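Local coordinates for formyltransferase (Francisella tularensis subsp. tularensis, PDB 4NV1), which belongs to the formyltransferase family, joins a Rossmann-like N-terminal domain to a dimerizing C-terminal domain, and binds dTDP-4-amino-4,6-dideoxyglucose between them, at residues Ile6-Asp11 with Val29-Phe34; Pro95-Tyr100 with Ile134-Val139; Phe109-Lys114 with Tyr211-Thr216; His130-Ile135 with Phe174-Pro179. One frame throughout, in Å; residues are numbered along the deposited sequence.

From the N terminus, contact 1 comes first and closes early: it pairs strands 4-9 and 29-35, which helix 13-24 connects, before any other contact begins. The next three interlock. Contact 2 opens at 95-100, after strand 89-94, contact 3 opens on helix 106-113, and contact 4 opens at 130-135. Contact 2 then closes on strand 133-139, so it crosses contact 3 and shares Ile134 and Ile135 with contact 4. Contact 4 closes at 174-179 and is enclosed by contact 3, which ends last, at 211-216. Contacts 1, 2 and 4 all reach the main mixed sheet, whereas contact 3 ties the N-terminal domain to the C-terminal dimerization region.

Contact 1 (Ile6-Asp11 with Val29-Phe34)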
loop_
_atom_site.group_PDB
_atom_site.type_symbol
_atom_site.label_atom_id
_atom_site.label_comp_id
_atom_site.label_asym_id
_atom_site.label_seq_id
_atom_site.Cartn_x
_atom_site.Cartn_y
_atom_site.Cartn_z
ATOM N N ILE A 6 -11.724 24.475 35.285
ATOM C CA ILE A 6 -11.373 23.235 34.601
ATOM C C ILE A 6 -9.991 23.290 33.986
ATOM O O ILE A 6 -9.614 24.312 33.360
ATOM C CB ILE A 6 -12.406 22.992 33.488
ATOM C CG1 ILE A 6 -13.801 22.904 34.120
ATOM C CG2 ILE A 6 -12.105 21.697 32.737
ATOM C CD1 ILE A 6 -14.927 22.970 33.119
ATOM N N PHE A 7 -9.263 22.185 34.100
ATOM C CA PHE A 7 -8.079 22.004 33.266
ATOM C C PHE A 7 -8.232 20.805 32.322
ATOM O O PHE A 7 -8.815 19.757 32.652
ATOM C CB PHE A 7 -6.794 21.947 34.086
ATOM C CG PHE A 7 -6.581 20.680 34.847
ATOM C CD1 PHE A 7 -7.126 20.496 36.108
ATOM C CD2 PHE A 7 -5.795 19.674 34.332
ATOM C CE1 PHE A 7 -6.933 19.342 36.849
ATOM C CE2 PHE A 7 -5.602 18.507 35.051
ATOM C CZ PHE A 7 -6.161 18.337 36.308
ATOM N N VAL A 8 -7.636 20.965 31.148
ATOM C CA VAL A 8 -7.676 20.006 30.069
ATOM C C VAL A 8 -6.265 19.856 29.592
ATOM O O VAL A 8 -5.686 20.816 29.122
ATOM C CB VAL A 8 -8.532 20.574 28.954
ATOM C CG1 VAL A 8 -8.409 19.784 27.646
ATOM C CG2 VAL A 8 -9.950 20.674 29.449
ATOM N N VAL A 9 -5.742 18.652 29.749
ATOM C CA VAL A 9 -4.486 18.227 29.195
ATOM C C VAL A 9 -4.597 17.386 27.915
ATOM O O VAL A 9 -5.274 16.336 27.889
ATOM C CB VAL A 9 -3.801 17.398 30.228
ATOM C CG1 VAL A 9 -2.350 17.242 29.835
ATOM C CG2 VAL A 9 -3.980 18.029 31.593
ATOM N N THR A 10 -3.990 17.882 26.837
ATOM C CA THR A 10 -3.910 17.156 25.567
ATOM C C THR A 10 -2.673 17.502 24.751
ATOM O O THR A 10 -2.202 18.659 24.789
ATOM C CB THR A 10 -5.079 17.502 24.647
ATOM O OG1 THR A 10 -5.036 16.654 23.491
ATOM C CG2 THR A 10 -5.049 18.940 24.227
ATOM N N ASP A 11 -2.177 16.502 24.017
ATOM C CA ASP A 11 -1.214 16.754 22.980
ATOM C C ASP A 11 -1.774 16.548 21.584
ATOM O O ASP A 11 -1.005 16.253 20.686
ATOM C CB ASP A 11 -0.011 15.873 23.240
ATOM C CG ASP A 11 0.676 16.295 24.513
ATOM O OD1 ASP A 11 1.127 17.439 24.512
ATOM O OD2 ASP A 11 0.692 15.564 25.524
ATOM N N VAL A 29 -18.176 28.265 33.190
ATOM C CA VAL A 29 -16.996 27.469 33.040
ATOM C C VAL A 29 -15.795 28.322 32.731
ATOM O O VAL A 29 -15.796 29.081 31.773
ATOM C CB VAL A 29 -17.202 26.533 31.852
ATOM C CG1 VAL A 29 -15.888 26.103 31.248
ATOM C CG2 VAL A 29 -17.994 25.325 32.331
ATOM N N GLN A 30 -14.719 28.089 33.464
ATOM C CA GLN A 30 -13.446 28.689 33.080
ATOM C C GLN A 30 -12.516 27.538 32.810
ATOM O O GLN A 30 -12.527 26.559 33.536
ATOM C CB GLN A 30 -12.857 29.589 34.201
ATOM C CG GLN A 30 -13.898 30.379 35.014
ATOM C CD GLN A 30 -13.281 31.348 36.027
ATOM O OE1 GLN A 30 -13.663 31.376 37.198
ATOM N NE2 GLN A 30 -12.299 32.118 35.579
ATOM N N VAL A 31 -11.652 27.636 31.814
ATOM C CA VAL A 31 -10.821 26.474 31.515
ATOM C C VAL A 31 -9.403 26.891 31.114
ATOM O O VAL A 31 -9.301 27.688 30.198
ATOM C CB VAL A 31 -11.496 25.611 30.414
ATOM C CG1 VAL A 31 -12.005 26.435 29.247
ATOM C CG2 VAL A 31 -10.520 24.627 29.837
ATOM N N ASP A 32 -8.362 26.346 31.747
ATOM C CA ASP A 32 -6.995 26.390 31.226
ATOM C C ASP A 32 -6.583 25.106 30.526
ATOM O O ASP A 32 -6.878 24.019 30.998
ATOM C CB ASP A 32 -5.993 26.638 32.358
ATOM C CG ASP A 32 -6.350 27.870 33.170
ATOM O OD1 ASP A 32 -6.880 28.791 32.537
ATOM O OD2 ASP A 32 -6.217 27.893 34.413
ATOM N N TYR A 33 -5.828 25.232 29.438
ATOM C CA TYR A 33 -5.382 24.101 28.648
ATOM C C TYR A 33 -3.882 23.956 28.747
ATOM O O TYR A 33 -3.129 24.915 28.526
ATOM C CB TYR A 33 -5.757 24.310 27.179
ATOM C CG TYR A 33 -7.215 24.333 26.873
ATOM C CD1 TYR A 33 -7.909 25.520 26.835
ATOM C CD2 TYR A 33 -7.927 23.153 26.588
ATOM C CE1 TYR A 33 -9.264 25.572 26.553
ATOM C CE2 TYR A 33 -9.281 23.215 26.287
ATOM C CZ TYR A 33 -9.965 24.411 26.285
ATOM O OH TYR A 33 -11.344 24.474 26.033
ATOM N N PHE A 34 -3.435 22.742 29.014
ATOM C CA PHE A 34 -2.030 22.401 29.019
ATOM C C PHE A 34 -1.745 21.274 28.041
ATOM O O PHE A 34 -2.578 20.421 27.720
ATOM C CB PHE A 34 -1.604 21.902 30.387
ATOM C CG PHE A 34 -1.939 22.843 31.502
ATOM C CD1 PHE A 34 -3.128 22.709 32.213
ATOM C CD2 PHE A 34 -1.043 23.852 31.876
ATOM C CE1 PHE A 34 -3.441 23.566 33.276
ATOM C CE2 PHE A 34 -1.342 24.693 32.957
ATOM C CZ PHE A 34 -2.551 24.543 33.656
#
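Val8 and Tyr33 lie side by side on one face of a parallel strand pair, the isopropyl group and the ring pointing the same way. With CG1 of Val8 anti to the backbone N (chi1 168°), that methyl comes to 3.6 Å from CD2 of Tyr33, while the other, CG2, reaches back to CG2 of Val31 at 4.0 Å. CG2 of Val31 in turn sits above one face of the Tyr33 ring, offset toward its rim. Ile6 extends this layer, its terminal CD1 lying 3.8 Å from CG1 of Val29. Strand 70-74 and helix 13-24 add Phe72 against Ile6 and Val8 and Leu16 against Tyr33, so this is the tightly packed face.

Between the two strands the reverse face has fewer side-chain contacts. The one apolar contact between side chains there is CB of Phe7 at the edge of the Phe34 ring, 3.8 Å from CE1; the Phe7 ring itself leads off to an edge-to-face contact with Tyr68. The solvent side lies at the partly exposed Asp32 and at Gln30, which is exposed and leads away from strand 4-9.

A ladder of five backbone hydrogen bonds runs from Ile6 N to Gln30 O (2.8 Å) through to Thr10 N to Phe34 O (3.0 Å). The chemistry is that of the first beta-alpha-beta unit of a Rossmann-like fold: backbone bonds fix the register, apolar groups line both faces, more continuously beside Ile6, Val8 and Tyr33, and the buried Thr10 hydroxyl is hydrogen-bonded to Cys74 O.

Contact 2 (Pro95-Tyr100 with Ile134-Val139)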
loop_
_atom_site.group_PDB
_atom_site.type_symbol
_atom_site.label_atom_id
_atom_site.label_comp_id
_atom_site.label_asym_id
_atom_site.label_seq_id
_atom_site.Cartn_x
_atom_site.Cartn_y
_atom_site.Cartn_z
ATOM N N PRO A 95 -9.106 6.653 23.526
ATOM C CA PRO A 95 -9.273 5.924 22.276
ATOM C C PRO A 95 -9.187 4.422 22.371
ATOM O O PRO A 95 -8.698 3.800 21.435
ATOM C CB PRO A 95 -8.145 6.465 21.371
ATOM C CG PRO A 95 -7.058 6.728 22.329
ATOM C CD PRO A 95 -7.702 7.075 23.677
ATOM N N GLY A 96 -9.799 3.809 23.369
ATOM C CA GLY A 96 -10.136 2.376 23.302
ATOM C C GLY A 96 -11.332 1.993 24.180
ATOM O O GLY A 96 -11.887 2.852 24.851
ATOM N N LEU A 97 -11.802 0.753 24.082
ATOM C CA LEU A 97 -12.999 0.316 24.824
ATOM C C LEU A 97 -12.519 -0.449 26.040
ATOM O O LEU A 97 -12.331 -1.647 25.985
ATOM C CB LEU A 97 -13.882 -0.595 23.975
ATOM C CG LEU A 97 -15.349 -0.766 24.389
ATOM C CD1 LEU A 97 -16.259 0.371 24.009
ATOM C CD2 LEU A 97 -15.949 -1.971 23.715
ATOM N N ASN A 98 -12.351 0.234 27.159
ATOM C CA ASN A 98 -11.986 -0.449 28.401
ATOM C C ASN A 98 -12.972 -1.579 28.757
ATOM O O ASN A 98 -14.161 -1.432 28.540
ATOM C CB ASN A 98 -12.025 0.552 29.549
ATOM C CG ASN A 98 -10.888 1.584 29.506
ATOM O OD1 ASN A 98 -10.768 2.428 30.407
ATOM N ND2 ASN A 98 -10.029 1.494 28.496
ATOM N N PRO A 99 -12.484 -2.707 29.281
ATOM C CA PRO A 99 -11.114 -2.872 29.681
ATOM C C PRO A 99 -10.251 -3.590 28.632
ATOM O O PRO A 99 -9.257 -4.188 29.023
ATOM C CB PRO A 99 -11.242 -3.835 30.835
ATOM C CG PRO A 99 -12.358 -4.750 30.384
ATOM C CD PRO A 99 -13.343 -3.777 29.811
ATOM N N TYR A 100 -10.663 -3.630 27.366
ATOM C CA TYR A 100 -9.919 -4.356 26.299
ATOM C C TYR A 100 -8.783 -3.551 25.622
ATOM O O TYR A 100 -8.988 -2.431 25.196
ATOM C CB TYR A 100 -10.868 -4.877 25.240
ATOM C CG TYR A 100 -12.115 -5.594 25.754
ATOM C CD1 TYR A 100 -13.304 -4.899 25.804
ATOM C CD2 TYR A 100 -12.123 -6.935 26.129
ATOM C CE1 TYR A 100 -14.460 -5.483 26.256
ATOM C CE2 TYR A 100 -13.300 -7.564 26.599
ATOM C CZ TYR A 100 -14.472 -6.836 26.630
ATOM O OH TYR A 100 -15.699 -7.313 27.092
ATOM N N ILE A 134 -17.926 6.214 32.622
ATOM C CA ILE A 134 -19.019 7.127 32.549
ATOM C C ILE A 134 -19.856 6.849 31.358
ATOM O O ILE A 134 -21.100 6.902 31.410
ATOM C CB ILE A 134 -18.493 8.539 32.401
ATOM C CG1 ILE A 134 -17.677 8.929 33.637
ATOM C CG2 ILE A 134 -19.584 9.459 32.000
ATOM C CD1 ILE A 134 -17.103 10.312 33.599
ATOM N N ILE A 135 -19.157 6.668 30.245
ATOM C CA ILE A 135 -19.784 6.360 28.985
ATOM C C ILE A 135 -18.732 5.728 28.032
ATOM O O ILE A 135 -17.561 6.163 28.009
ATOM C CB ILE A 135 -20.475 7.552 28.368
ATOM C CG1 ILE A 135 -21.482 7.082 27.335
ATOM C CG2 ILE A 135 -19.560 8.567 27.659
ATOM C CD1 ILE A 135 -22.129 8.107 26.434
ATOM N N GLN A 136 -19.143 4.700 27.283
ATOM C CA GLN A 136 -18.242 4.134 26.267
ATOM C C GLN A 136 -19.047 3.516 25.159
ATOM O O GLN A 136 -20.215 3.114 25.368
ATOM C CB GLN A 136 -17.344 3.092 26.871
ATOM C CG GLN A 136 -18.085 1.808 27.224
ATOM C CD GLN A 136 -17.154 0.849 27.879
ATOM O OE1 GLN A 136 -17.622 -0.102 28.467
ATOM N NE2 GLN A 136 -15.827 1.064 27.789
ATOM N N GLU A 137 -18.446 3.444 23.983
ATOM C CA GLU A 137 -19.139 2.816 22.855
ATOM C C GLU A 137 -18.187 2.080 21.919
ATOM O O GLU A 137 -17.118 2.597 21.493
ATOM C CB GLU A 137 -20.010 3.841 22.137
ATOM C CG GLU A 137 -20.957 3.211 21.130
ATOM C CD GLU A 137 -21.691 4.251 20.299
ATOM O OE1 GLU A 137 -21.808 5.430 20.712
ATOM O OE2 GLU A 137 -22.186 3.891 19.207
ATOM N N GLU A 138 -18.542 0.833 21.618
ATOM C CA GLU A 138 -17.780 0.094 20.565
ATOM C C GLU A 138 -17.836 0.704 19.168
ATOM O O GLU A 138 -18.781 1.420 18.833
ATOM C CB GLU A 138 -18.210 -1.370 20.513
ATOM C CG GLU A 138 -17.461 -2.265 19.554
ATOM C CD GLU A 138 -17.800 -3.738 19.794
ATOM O OE1 GLU A 138 -18.623 -4.092 20.639
ATOM O OE2 GLU A 138 -17.236 -4.598 19.135
ATOM N N VAL A 139 -16.770 0.489 18.391
ATOM C CA VAL A 139 -16.661 0.896 16.995
ATOM C C VAL A 139 -16.352 -0.333 16.149
ATOM O O VAL A 139 -15.592 -1.223 16.586
ATOM C CB VAL A 139 -15.499 1.928 16.902
ATOM C CG1 VAL A 139 -14.957 2.078 15.518
ATOM C CG2 VAL A 139 -15.931 3.280 17.493
#
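Gln136 NE2 hydrogen-bonds the carbonyl of a cis peptide, Asn98 O, whose peptide bond leads into Pro99. This is the one polar link between the segments. Extended beyond CG, the glutamine chain brings NE2 within 3.1 Å of Asn98 O, with an N-H...O angle of 157°. The donor lies in the carbonyl plane, on a lone pair, and Asn98 O is close to the plane of the Gln136 amide. NE2 also hydrogen-bonds Thr120 OG1, which is itself hydrogen-bonded to Gly96 O and Asn98 N; one threonine hydroxyl therefore helps to fix both the loop and the glutamine that bonds to it.

Leu97 crosses Gln136 at about a right angle. Chi1 (-160°) sets CG anti to the backbone N, and chi2 (78°) then sets CD1 over the peptide between Glu137 and Glu138, a tight contact whose exact distance is doubtful. The second methyl, CD2, rests 4.0 Å from CB of Glu138. The leucine thus packs on that peptide, on CB of Glu138 and along the aliphatic part of Gln136.

The contact joins the loop leaving strand 89-94 to the outermost strand, 133-139, of the main sheet. Strand 117-123 lies between strands 89-94 and 133-139 in the sheet and provides Thr120, while helix 147-170 packs against Pro95, Ile135 and Val139.

Contact 3 (Phe109-Lys114 with Tyr211-Thr216); sequences FSIINK and YLRAMT
Ala214 sets its CB against Ile111 and Ile112 in a close helix-helix packing between helix 106-113, in the formyl transferase region, and helix 205-214 of the C-terminal dimerization domain. CB of Ala214 is 3.6 Å from CB of Ile111 and equally 3.6 Å from CG1 of Ile112, and the small side chain lets the CA atoms of Ile111 and Ala214 approach to 5.5 Å. To one side, Ile112 lies alongside Tyr211, its CD1 4.1 Å from CD1 of the ring. To the other, CG2 of Ile111, anti to its backbone N, stands over the centre of the Arg213 guanidinium, 4.1 Å above the plane, and touches CG of Arg213.

A second shell positions these groups. Met215 CG covers part of one face of the Tyr211 ring, and the phenol OH hydrogen-bonds Met194 O. Arg213 places NH1 on the carbonyls of Asn142 and Glu145. Asp210 forms salt bridges to both Arg213 NE and Lys114 NZ, which probably eases the nearness of these two cations. Farther out, Met205 and Leu237 of the second subunit pack on Tyr211 and Leu212, bringing the interface near the dimer contact.

Lys114, with positive phi just past the end of its helix, folds back over that end: its NZ donates to Ile111 O at 2.9 Å, tilted 20° from the carbonyl plane.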
loop_
_atom_site.group_PDB
_atom_site.type_symbol
_atom_site.label_atom_id
_atom_site.label_comp_id
_atom_site.label_asym_id
_atom_site.label_seq_id
_atom_site.Cartn_x
_atom_site.Cartn_y
_atom_site.Cartn_z
ATOM N N PHE A 109 -3.837 -3.403 18.165
ATOM C CA PHE A 109 -4.062 -4.701 18.822
ATOM C C PHE A 109 -5.460 -5.244 18.518
ATOM O O PHE A 109 -5.596 -6.430 18.374
ATOM C CB PHE A 109 -3.793 -4.603 20.345
ATOM C CG PHE A 109 -2.345 -4.574 20.660
ATOM C CD1 PHE A 109 -1.667 -3.385 20.720
ATOM C CD2 PHE A 109 -1.653 -5.754 20.819
ATOM C CE1 PHE A 109 -0.305 -3.383 20.923
ATOM C CE2 PHE A 109 -0.304 -5.761 20.982
ATOM C CZ PHE A 109 0.362 -4.556 21.097
ATOM N N SER A 110 -6.477 -4.414 18.350
ATOM C CA SER A 110 -7.812 -4.926 18.095
ATOM C C SER A 110 -7.898 -5.494 16.698
ATOM O O SER A 110 -8.545 -6.533 16.470
ATOM C CB SER A 110 -8.961 -3.922 18.379
ATOM O OG SER A 110 -9.305 -3.730 19.753
ATOM N N ILE A 111 -7.185 -4.892 15.758
ATOM C CA ILE A 111 -7.285 -5.353 14.381
ATOM C C ILE A 111 -6.712 -6.738 14.303
ATOM O O ILE A 111 -7.193 -7.619 13.549
ATOM C CB ILE A 111 -6.600 -4.364 13.372
ATOM C CG1 ILE A 111 -7.459 -3.129 13.121
ATOM C CG2 ILE A 111 -6.478 -5.057 12.020
ATOM C CD1 ILE A 111 -6.700 -1.934 12.548
ATOM N N ILE A 112 -5.659 -6.937 15.064
ATOM C CA ILE A 112 -5.044 -8.248 15.157
ATOM C C ILE A 112 -5.724 -9.291 16.029
ATOM O O ILE A 112 -5.924 -10.428 15.583
ATOM C CB ILE A 112 -3.577 -8.120 15.594
ATOM C CG1 ILE A 112 -2.791 -7.359 14.503
ATOM C CG2 ILE A 112 -2.966 -9.491 15.915
ATOM C CD1 ILE A 112 -1.458 -6.770 14.980
ATOM N N ASN A 113 -5.999 -8.943 17.281
ATOM C CA ASN A 113 -6.516 -9.916 18.227
ATOM C C ASN A 113 -8.008 -9.981 18.367
ATOM O O ASN A 113 -8.477 -10.773 19.096
ATOM C CB ASN A 113 -5.805 -9.758 19.566
ATOM C CG ASN A 113 -6.207 -8.515 20.345
ATOM O OD1 ASN A 113 -7.304 -7.984 20.234
ATOM N ND2 ASN A 113 -5.298 -8.080 21.185
ATOM N N LYS A 114 -8.756 -9.178 17.633
ATOM C CA LYS A 114 -10.189 -9.106 17.605
ATOM C C LYS A 114 -10.939 -8.767 18.879
ATOM O O LYS A 114 -12.143 -8.781 18.807
ATOM C CB LYS A 114 -10.856 -10.335 16.959
ATOM C CG LYS A 114 -10.044 -10.940 15.831
ATOM C CD LYS A 114 -9.883 -9.895 14.727
ATOM C CE LYS A 114 -9.134 -10.435 13.521
ATOM N NZ LYS A 114 -9.265 -9.365 12.471
ATOM N N TYR A 211 -2.623 -8.356 10.033
ATOM C CA TYR A 211 -1.415 -7.786 10.612
ATOM C C TYR A 211 -0.910 -6.518 9.837
ATOM O O TYR A 211 -0.508 -5.500 10.431
ATOM C CB TYR A 211 -0.313 -8.842 10.680
ATOM C CG TYR A 211 1.037 -8.261 11.022
ATOM C CD1 TYR A 211 1.435 -8.096 12.327
ATOM C CD2 TYR A 211 1.894 -7.829 10.025
ATOM C CE1 TYR A 211 2.661 -7.536 12.646
ATOM C CE2 TYR A 211 3.117 -7.281 10.327
ATOM C CZ TYR A 211 3.500 -7.098 11.635
ATOM O OH TYR A 211 4.725 -6.515 11.937
ATOM N N LEU A 212 -0.840 -6.614 8.516
ATOM C CA LEU A 212 -0.315 -5.514 7.688
ATOM C C LEU A 212 -1.180 -4.241 7.806
ATOM O O LEU A 212 -0.677 -3.109 7.990
ATOM C CB LEU A 212 -0.175 -5.986 6.227
ATOM C CG LEU A 212 1.016 -6.933 6.111
ATOM C CD1 LEU A 212 1.063 -7.670 4.789
ATOM C CD2 LEU A 212 2.318 -6.211 6.422
ATOM N N ARG A 213 -2.497 -4.420 7.756
ATOM C CA ARG A 213 -3.366 -3.295 7.969
ATOM C C ARG A 213 -3.353 -2.698 9.376
ATOM O O ARG A 213 -3.440 -1.449 9.531
ATOM C CB ARG A 213 -4.768 -3.514 7.403
ATOM C CG ARG A 213 -5.685 -4.382 8.274
ATOM C CD ARG A 213 -6.810 -4.938 7.450
ATOM N NE ARG A 213 -7.679 -5.900 8.124
ATOM C CZ ARG A 213 -8.885 -5.606 8.603
ATOM N NH1 ARG A 213 -9.318 -4.376 8.609
ATOM N NH2 ARG A 213 -9.661 -6.552 9.144
ATOM N N ALA A 214 -3.154 -3.534 10.390
ATOM C CA ALA A 214 -3.082 -3.027 11.766
ATOM C C ALA A 214 -1.828 -2.154 11.939
ATOM O O ALA A 214 -1.792 -1.245 12.743
ATOM C CB ALA A 214 -3.007 -4.159 12.780
ATOM N N MET A 215 -0.774 -2.450 11.177
ATOM C CA MET A 215 0.473 -1.700 11.225
ATOM C C MET A 215 0.627 -0.537 10.246
ATOM O O MET A 215 1.688 0.107 10.239
ATOM C CB MET A 215 1.650 -2.665 11.017
ATOM C CG MET A 215 1.816 -3.769 12.040
ATOM S SD MET A 215 2.126 -3.268 13.734
ATOM C CE MET A 215 3.862 -2.949 13.715
ATOM N N THR A 216 -0.442 -0.235 9.517
ATOM C CA THR A 216 -0.510 0.815 8.542
ATOM C C THR A 216 -1.303 2.023 9.025
ATOM O O THR A 216 -2.522 1.970 9.288
ATOM C CB THR A 216 -1.030 0.316 7.162
ATOM O OG1 THR A 216 -0.252 -0.814 6.707
ATOM C CG2 THR A 216 -0.953 1.436 6.155
HETATM O O HOH W 1 -10.059 -9.969 9.306
#

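Contact 4 (His130-Ile135 with Phe174-Pro179)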
loop_
_atom_site.group_PDB
_atom_site.type_symbol
_atom_site.label_atom_id
_atom_site.label_comp_id
_atom_site.label_asym_id
_atom_site.label_seq_id
_atom_site.Cartn_x
_atom_site.Cartn_y
_atom_site.Cartn_z
ATOM N N HIS A 130 -8.301 2.486 33.847
ATOM C CA HIS A 130 -8.795 1.583 34.888
ATOM C C HIS A 130 -10.055 1.892 35.745
ATOM O O HIS A 130 -10.649 0.951 36.293
ATOM C CB HIS A 130 -7.631 1.327 35.853
ATOM C CG HIS A 130 -7.878 0.209 36.828
ATOM N ND1 HIS A 130 -8.590 0.377 38.000
ATOM C CD2 HIS A 130 -7.507 -1.094 36.795
ATOM C CE1 HIS A 130 -8.636 -0.772 38.650
ATOM N NE2 HIS A 130 -7.982 -1.679 37.942
ATOM N N GLY A 131 -10.426 3.157 35.964
ATOM C CA GLY A 131 -11.497 3.479 36.958
ATOM C C GLY A 131 -12.914 3.512 36.400
ATOM O O GLY A 131 -13.099 3.233 35.197
ATOM N N ASP A 132 -13.895 3.894 37.224
ATOM C CA ASP A 132 -15.290 4.049 36.763
ATOM C C ASP A 132 -15.567 4.589 35.390
ATOM O O ASP A 132 -15.233 5.726 35.045
ATOM C CB ASP A 132 -16.093 4.938 37.726
ATOM C CG ASP A 132 -16.443 4.232 39.044
ATOM O OD1 ASP A 132 -16.179 3.008 39.193
ATOM O OD2 ASP A 132 -16.939 4.944 39.938
ATOM N N ILE A 133 -16.356 3.835 34.647
ATOM C CA ILE A 133 -16.765 4.258 33.348
ATOM C C ILE A 133 -18.022 5.119 33.344
ATOM O O ILE A 133 -19.093 4.804 33.879
ATOM C CB ILE A 133 -17.042 3.059 32.407
ATOM C CG1 ILE A 133 -15.789 2.219 32.280
ATOM C CG2 ILE A 133 -17.467 3.568 31.037
ATOM C CD1 ILE A 133 -16.012 0.886 31.592
ATOM N N ILE A 134 -17.926 6.214 32.622
ATOM C CA ILE A 134 -19.019 7.127 32.549
ATOM C C ILE A 134 -19.856 6.849 31.358
ATOM O O ILE A 134 -21.100 6.902 31.410
ATOM C CB ILE A 134 -18.493 8.539 32.401
ATOM C CG1 ILE A 134 -17.677 8.929 33.637
ATOM C CG2 ILE A 134 -19.584 9.459 32.000
ATOM C CD1 ILE A 134 -17.103 10.312 33.599
ATOM N N ILE A 135 -19.157 6.668 30.245
ATOM C CA ILE A 135 -19.784 6.360 28.985
ATOM C C ILE A 135 -18.732 5.728 28.032
ATOM O O ILE A 135 -17.561 6.163 28.009
ATOM C CB ILE A 135 -20.475 7.552 28.368
ATOM C CG1 ILE A 135 -21.482 7.082 27.335
ATOM C CG2 ILE A 135 -19.560 8.567 27.659
ATOM C CD1 ILE A 135 -22.129 8.107 26.434
ATOM N N PHE A 174 -23.383 12.269 37.091
ATOM C CA PHE A 174 -23.002 11.539 35.857
ATOM C C PHE A 174 -22.816 10.059 36.154
ATOM O O PHE A 174 -22.601 9.675 37.269
ATOM C CB PHE A 174 -21.716 12.136 35.275
ATOM C CG PHE A 174 -20.528 12.094 36.179
ATOM C CD1 PHE A 174 -20.210 13.162 36.969
ATOM C CD2 PHE A 174 -19.653 11.054 36.132
ATOM C CE1 PHE A 174 -19.147 13.129 37.837
ATOM C CE2 PHE A 174 -18.552 11.020 36.957
ATOM C CZ PHE A 174 -18.286 12.070 37.807
ATOM N N THR A 175 -22.867 9.241 35.128
ATOM C CA THR A 175 -22.821 7.831 35.265
ATOM C C THR A 175 -21.465 7.450 35.757
ATOM O O THR A 175 -20.466 8.000 35.310
ATOM C CB THR A 175 -23.130 7.290 33.863
ATOM O OG1 THR A 175 -24.490 7.644 33.599
ATOM C CG2 THR A 175 -22.837 5.807 33.702
ATOM N N ARG A 176 -21.445 6.456 36.641
ATOM C CA ARG A 176 -20.243 5.783 37.061
ATOM C C ARG A 176 -20.490 4.279 37.163
ATOM O O ARG A 176 -21.167 3.805 38.079
ATOM C CB ARG A 176 -19.837 6.340 38.410
ATOM C CG ARG A 176 -19.455 7.811 38.298
ATOM C CD ARG A 176 -18.888 8.331 39.633
ATOM N NE ARG A 176 -17.589 7.741 39.993
ATOM C CZ ARG A 176 -16.670 8.416 40.660
ATOM N NH1 ARG A 176 -16.932 9.663 41.048
ATOM N NH2 ARG A 176 -15.501 7.858 40.905
ATOM N N ILE A 177 -19.941 3.529 36.204
ATOM C CA ILE A 177 -19.993 2.101 36.225
ATOM C C ILE A 177 -18.615 1.422 36.314
ATOM O O ILE A 177 -17.722 1.682 35.491
ATOM C CB ILE A 177 -20.828 1.561 35.062
ATOM C CG1 ILE A 177 -22.284 2.005 35.212
ATOM C CG2 ILE A 177 -20.813 0.039 35.161
ATOM C CD1 ILE A 177 -23.007 1.998 33.885
ATOM N N LYS A 178 -18.468 0.516 37.285
ATOM C CA LYS A 178 -17.249 -0.292 37.465
ATOM C C LYS A 178 -16.874 -1.112 36.233
ATOM O O LYS A 178 -17.713 -1.691 35.562
ATOM C CB LYS A 178 -17.457 -1.230 38.645
ATOM C CG LYS A 178 -16.234 -2.035 39.056
ATOM C CD LYS A 178 -16.492 -2.871 40.313
ATOM C CE LYS A 178 -16.350 -2.049 41.586
ATOM N NZ LYS A 178 -15.044 -1.337 41.709
ATOM N N PRO A 179 -15.598 -1.152 35.857
ATOM C CA PRO A 179 -15.460 -2.005 34.659
ATOM C C PRO A 179 -15.743 -3.475 35.021
ATOM O O PRO A 179 -15.578 -3.851 36.182
ATOM C CB PRO A 179 -14.005 -1.783 34.230
ATOM C CG PRO A 179 -13.562 -0.575 35.001
ATOM C CD PRO A 179 -14.302 -0.652 36.325
HETATM O O HOH W 2 -23.477 8.668 30.706
#
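Ile133 N donates to Ile177 O at 2.7 Å, the shortest polar bond of the contact, and Ile177 N returns a bond to Ile133 O at 2.8 Å, so the backbones pair in antiparallel fashion.

Beside this pair Asp132 OD2 takes two N-H groups from Arg176: NE at 2.9 Å, the main bond of the salt bridge, and NH2 in a longer, weak one. The carboxylate meets the guanidinium at its edge, but the two planes stand 84° apart, and OD2 receives NE on its anti lone pair, away from OD1. The bend of the arginine chain at chi3 (68°) turns NE back to the aspartate.

On one flank, CD1 of Ile134 touches CD2 of Phe174 at 3.7 Å, a pair backed by Val123 of strand 117-123. Ile134 O faces CG2 of Thr175 and accepts a bond from a water. On the other flank, CG of Pro179 lies 3.5 Å from His130 O.

The arrangement is a single beta bridge that lays the loop after helix 147-170 along the outermost strand of the main sheet, next to a classic beta bulge in which Ile134 and Ile135 both face Ile121.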